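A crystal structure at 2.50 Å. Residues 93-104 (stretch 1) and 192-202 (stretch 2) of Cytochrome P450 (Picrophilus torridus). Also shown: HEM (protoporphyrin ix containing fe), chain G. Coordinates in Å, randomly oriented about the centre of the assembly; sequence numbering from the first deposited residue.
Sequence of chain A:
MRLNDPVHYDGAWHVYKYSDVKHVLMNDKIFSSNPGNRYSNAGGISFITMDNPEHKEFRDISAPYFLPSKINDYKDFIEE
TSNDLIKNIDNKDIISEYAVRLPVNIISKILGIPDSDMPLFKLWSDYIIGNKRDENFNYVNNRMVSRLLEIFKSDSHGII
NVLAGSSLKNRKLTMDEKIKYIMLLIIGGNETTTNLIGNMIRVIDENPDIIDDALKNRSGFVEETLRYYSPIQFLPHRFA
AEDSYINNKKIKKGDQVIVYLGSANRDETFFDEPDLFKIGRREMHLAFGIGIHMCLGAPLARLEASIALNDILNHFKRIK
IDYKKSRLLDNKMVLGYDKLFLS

Stretch 1 93-104: DIISEYAVRLPV
Stretch 2 (192-202) TTTNLIGNMIR

The contact is a small, largely apolar packing of a short helix, the turn after it and the first residues of the next helix against one face of a long continuous helix, burying 428 Å² in total, with Thr-194 at its centre. Residues 192-202 are helical throughout, with i to i+4 backbone hydrogen bonds, and cross the axis of helix 94-99 at 116°, with a closest approach of 10.1 Å. The register is set by CA-CA distances of 6.9 Å for Ile-95 and Gly-198, 4.8 Å for Ala-99 and Thr-194, and 6.6 Å for Pro-103 and Thr-193.

Asp-93 (chi1 t) caps the short helix: its OD1 accepts from Ile-95 N at 3.1 Å and its OD2 accepts a weak bond from Ser-96 N at 3.3 Å. Within this helix, residues 95-99 form a wider pi-type turn, with Ala-99 N bonded to Ile-94 O at 2.8 Å and Val-100 N to Ile-95 O at 2.8 Å.

Where the CA atoms of Ala-99 and Thr-194 come within 4.8 Å, Ala-99 CB points toward the long helix and lies 3.6 Å from Thr-194 CG2 and 3.8 Å from Ile-197 CG2. Thr-194 (chi1 m) brings OG1 to 2.8 Å from Ala-99 O, within hydrogen-bonding distance, while its CG2 meets Val-100 CG2 at 3.7 Å. Pro-103 CG lies 3.6 Å from Thr-194 OG1.

Ile-197 (m, t) is held by three residues: its CG2 also meets the edge of the Tyr-98 ring (chi1 t) at CE2, 4.2 Å away, and its CD1 packs on Leu-102 CD2 (t, p) at 3.7 Å. One turn further, Ile-201 CD1 (m, t) touches Ile-94 CG2 (m, m) at 3.8 Å. Gly-198 leaves room for Ile-95 (m, m), whose CD1 sits 4.1 Å from Gly-198 CA; a CB there would crowd that methyl. Away from this interface, Thr-192 (chi1 p) places OG1 3.2 Å from HEM CHC.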

# COMPACT_ATOMS: atom_id res chain seq x y z
N ASP A 93 -8.86 -13.24 15.59
CA ASP A 93 -8.87 -12.74 14.23
C ASP A 93 -7.53 -12.12 13.93
O ASP A 93 -7.18 -11.09 14.51
CB ASP A 93 -10.00 -11.71 13.97
CG ASP A 93 -9.97 -11.15 12.51
OD1 ASP A 93 -9.32 -11.73 11.62
OD2 ASP A 93 -10.59 -10.12 12.23
N ILE A 94 -6.77 -12.74 13.03
CA ILE A 94 -5.40 -12.31 12.76
C ILE A 94 -5.37 -10.95 12.05
O ILE A 94 -4.38 -10.21 12.10
CB ILE A 94 -4.71 -13.30 11.80
CG1 ILE A 94 -4.83 -14.76 12.28
CG2 ILE A 94 -3.31 -12.89 11.57
CD1 ILE A 94 -4.00 -15.12 13.46
N ILE A 95 -6.43 -10.66 11.30
CA ILE A 95 -6.54 -9.39 10.61
C ILE A 95 -6.77 -8.28 11.64
O ILE A 95 -5.91 -7.41 11.83
CB ILE A 95 -7.64 -9.46 9.53
CG1 ILE A 95 -7.31 -10.61 8.58
CG2 ILE A 95 -7.95 -8.06 8.88
CD1 ILE A 95 -6.12 -10.40 7.56
N SER A 96 -7.85 -8.31 12.37
CA SER A 96 -8.07 -7.16 13.22
C SER A 96 -7.13 -7.02 14.44
O SER A 96 -6.95 -5.92 14.95
CB SER A 96 -9.52 -7.08 13.64
OG SER A 96 -9.68 -7.97 14.67
N GLU A 97 -6.53 -8.12 14.88
CA GLU A 97 -5.71 -8.12 16.10
C GLU A 97 -4.22 -8.13 15.80
O GLU A 97 -3.42 -7.89 16.70
CB GLU A 97 -6.05 -9.30 17.00
CG GLU A 97 -7.47 -9.28 17.47
CD GLU A 97 -7.88 -7.98 18.18
OE1 GLU A 97 -7.18 -7.58 19.16
OE2 GLU A 97 -8.93 -7.37 17.77
N TYR A 98 -3.82 -8.40 14.57
CA TYR A 98 -2.43 -8.33 14.27
C TYR A 98 -2.21 -7.53 13.00
O TYR A 98 -1.51 -6.56 12.99
CB TYR A 98 -1.82 -9.74 14.12
CG TYR A 98 -0.33 -9.65 13.76
CD1 TYR A 98 0.66 -9.50 14.75
CD2 TYR A 98 0.08 -9.69 12.43
CE1 TYR A 98 2.03 -9.39 14.39
CE2 TYR A 98 1.39 -9.61 12.08
CZ TYR A 98 2.36 -9.47 13.05
OH TYR A 98 3.65 -9.38 12.62
N ALA A 99 -2.84 -7.93 11.92
CA ALA A 99 -2.51 -7.34 10.62
C ALA A 99 -2.94 -5.85 10.44
O ALA A 99 -2.24 -5.10 9.78
CB ALA A 99 -3.00 -8.26 9.46
N VAL A 100 -4.06 -5.43 11.02
CA VAL A 100 -4.46 -4.00 11.02
C VAL A 100 -3.64 -3.18 12.02
O VAL A 100 -3.38 -2.01 11.81
CB VAL A 100 -5.99 -3.83 11.36
CG1 VAL A 100 -6.34 -2.44 12.05
CG2 VAL A 100 -6.85 -4.08 10.16
N ARG A 101 -3.26 -3.78 13.14
CA ARG A 101 -2.69 -2.96 14.22
C ARG A 101 -1.22 -2.63 14.00
O ARG A 101 -0.69 -1.62 14.54
CB ARG A 101 -2.88 -3.64 15.59
CG ARG A 101 -4.34 -3.88 16.00
CD ARG A 101 -4.52 -3.63 17.51
NE ARG A 101 -4.77 -4.82 18.31
CZ ARG A 101 -4.41 -4.99 19.60
NH1 ARG A 101 -3.75 -4.05 20.27
NH2 ARG A 101 -4.70 -6.13 20.21
N LEU A 102 -0.56 -3.51 13.26
CA LEU A 102 0.87 -3.42 13.08
C LEU A 102 1.20 -2.17 12.27
O LEU A 102 1.90 -1.30 12.77
CB LEU A 102 1.44 -4.71 12.45
CG LEU A 102 2.91 -4.65 11.99
CD1 LEU A 102 3.87 -4.79 13.15
CD2 LEU A 102 3.20 -5.72 10.95
N PRO A 103 0.71 -2.05 11.03
CA PRO A 103 1.00 -0.88 10.17
C PRO A 103 0.55 0.44 10.79
O PRO A 103 1.21 1.46 10.62
CB PRO A 103 0.22 -1.19 8.89
CG PRO A 103 -0.93 -2.12 9.38
CD PRO A 103 -0.15 -3.02 10.32
N VAL A 104 -0.53 0.44 11.56
CA VAL A 104 -0.95 1.68 12.19
C VAL A 104 -0.05 2.12 13.33
O VAL A 104 0.06 3.31 13.58
CB VAL A 104 -2.49 1.67 12.58
CG1 VAL A 104 -2.79 0.81 13.76
CG2 VAL A 104 -2.96 3.09 12.86
N THR A 192 -3.11 -1.81 2.59
CA THR A 192 -2.29 -2.59 1.71
C THR A 192 -1.38 -3.54 2.49
O THR A 192 -1.28 -4.68 2.12
CB THR A 192 -1.44 -1.75 0.75
OG1 THR A 192 -0.69 -0.77 1.50
CG2 THR A 192 -2.26 -1.05 -0.25
N THR A 193 -0.72 -3.06 3.54
CA THR A 193 0.14 -3.90 4.38
C THR A 193 -0.68 -4.96 5.12
O THR A 193 -0.17 -6.07 5.41
CB THR A 193 0.92 -3.06 5.41
OG1 THR A 193 1.75 -2.11 4.75
CG2 THR A 193 1.80 -3.91 6.28
N THR A 194 -1.92 -4.62 5.47
CA THR A 194 -2.73 -5.54 6.22
C THR A 194 -3.10 -6.64 5.23
O THR A 194 -3.13 -7.85 5.56
CB THR A 194 -4.00 -4.85 6.80
OG1 THR A 194 -3.64 -3.79 7.68
CG2 THR A 194 -4.89 -5.84 7.56
N ASN A 195 -3.43 -6.23 4.02
CA ASN A 195 -3.86 -7.21 3.02
C ASN A 195 -2.71 -8.18 2.66
O ASN A 195 -2.91 -9.36 2.56
CB ASN A 195 -4.51 -6.49 1.84
CG ASN A 195 -5.91 -5.93 2.18
OD1 ASN A 195 -6.59 -6.36 3.13
ND2 ASN A 195 -6.37 -5.00 1.36
N LEU A 196 -1.50 -7.68 2.58
CA LEU A 196 -0.31 -8.50 2.28
C LEU A 196 -0.04 -9.55 3.33
O LEU A 196 0.27 -10.70 3.03
CB LEU A 196 0.94 -7.63 2.11
CG LEU A 196 2.24 -8.34 1.68
CD1 LEU A 196 2.09 -9.01 0.29
CD2 LEU A 196 3.42 -7.39 1.66
N ILE A 197 -0.15 -9.12 4.58
CA ILE A 197 0.08 -10.02 5.68
C ILE A 197 -0.88 -11.21 5.60
O ILE A 197 -0.43 -12.36 5.71
CB ILE A 197 0.02 -9.31 7.05
CG1 ILE A 197 1.24 -8.42 7.19
CG2 ILE A 197 -0.04 -10.34 8.20
CD1 ILE A 197 1.14 -7.34 8.29
N GLY A 198 -2.16 -10.94 5.35
CA GLY A 198 -3.14 -12.00 5.17
C GLY A 198 -2.86 -12.79 3.91
O GLY A 198 -3.05 -14.00 3.88
N ASN A 199 -2.36 -12.14 2.85
CA ASN A 199 -2.06 -12.90 1.66
C ASN A 199 -0.80 -13.80 1.83
O ASN A 199 -0.77 -14.91 1.25
CB ASN A 199 -1.91 -11.97 0.46
CG ASN A 199 -3.22 -11.22 0.11
OD1 ASN A 199 -4.31 -11.56 0.59
ND2 ASN A 199 -3.07 -10.15 -0.66
N MET A 200 0.19 -13.40 2.64
CA MET A 200 1.31 -14.32 2.92
C MET A 200 0.83 -15.53 3.73
O MET A 200 1.39 -16.65 3.61
CB MET A 200 2.45 -13.66 3.69
CG MET A 200 2.98 -12.38 2.98
SD MET A 200 4.54 -11.91 3.71
CE MET A 200 4.02 -11.20 5.27
N ILE A 201 -0.22 -15.32 4.53
CA ILE A 201 -0.67 -16.42 5.38
C ILE A 201 -1.39 -17.38 4.42
O ILE A 201 -1.23 -18.59 4.50
CB ILE A 201 -1.56 -15.93 6.58
CG1 ILE A 201 -0.69 -15.19 7.59
CG2 ILE A 201 -2.34 -17.07 7.24
CD1 ILE A 201 -1.47 -14.29 8.56
N ARG A 202 -2.13 -16.83 3.47
CA ARG A 202 -2.73 -17.65 2.45
C ARG A 202 -1.71 -18.47 1.60
O ARG A 202 -1.93 -19.62 1.24
CB ARG A 202 -3.59 -16.76 1.57
CG ARG A 202 -4.27 -17.46 0.49
CD ARG A 202 -5.16 -16.51 -0.24
NE ARG A 202 -5.78 -17.21 -1.38
CZ ARG A 202 -6.45 -16.59 -2.35
NH1 ARG A 202 -6.62 -15.27 -2.33
NH2 ARG A 202 -6.95 -17.30 -3.33
CHA HEM G . 1.83 4.61 -4.23
CHB HEM G . 0.89 -0.22 -3.88
CHC HEM G . 2.32 0.06 0.86
CHD HEM G . 2.56 4.94 0.71
C1A HEM G . 1.50 3.27 -4.54
C2A HEM G . 1.15 2.77 -5.85
C3A HEM G . 0.90 1.43 -5.71
C4A HEM G . 1.11 1.11 -4.35
CMA HEM G . 0.46 0.29 -6.76
CAA HEM G . 1.10 3.65 -7.15
CBA HEM G . -0.31 4.26 -7.39
CGA HEM G . -0.19 4.95 -8.73
O1A HEM G . 0.82 4.72 -9.49
O2A HEM G . -1.12 5.72 -9.03
C1B HEM G . 1.23 -0.58 -2.56
C2B HEM G . 1.33 -1.91 -2.01
C3B HEM G . 1.71 -1.73 -0.70
C4B HEM G . 1.86 -0.35 -0.44
CMB HEM G . 1.01 -3.21 -2.87
CAB HEM G . 2.02 -2.63 0.59
CBB HEM G . 2.36 -4.02 0.54
C1C HEM G . 2.63 1.39 1.32
C2C HEM G . 3.15 1.94 2.59
C3C HEM G . 3.18 3.29 2.48
C4C HEM G . 2.67 3.64 1.21
CMC HEM G . 3.63 1.22 3.94
CAC HEM G . 3.70 4.33 3.54
CBC HEM G . 2.95 5.37 3.96
C1D HEM G . 2.39 5.29 -0.67
C2D HEM G . 2.41 6.62 -1.21
C3D HEM G . 2.16 6.46 -2.72
C4D HEM G . 2.05 5.08 -2.93
CMD HEM G . 2.59 7.98 -0.46
CAD HEM G . 2.04 7.49 -3.89
CBD HEM G . 3.48 7.82 -4.37
CGD HEM G . 3.44 8.82 -5.48
O1D HEM G . 2.33 9.03 -6.06
O2D HEM G . 4.52 9.41 -5.79
NA HEM G . 1.48 2.21 -3.62
NB HEM G . 1.60 0.38 -1.56
NC HEM G . 2.37 2.50 0.51
ND HEM G . 2.17 4.38 -1.73
FE HEM G . 2.12 2.41 -1.62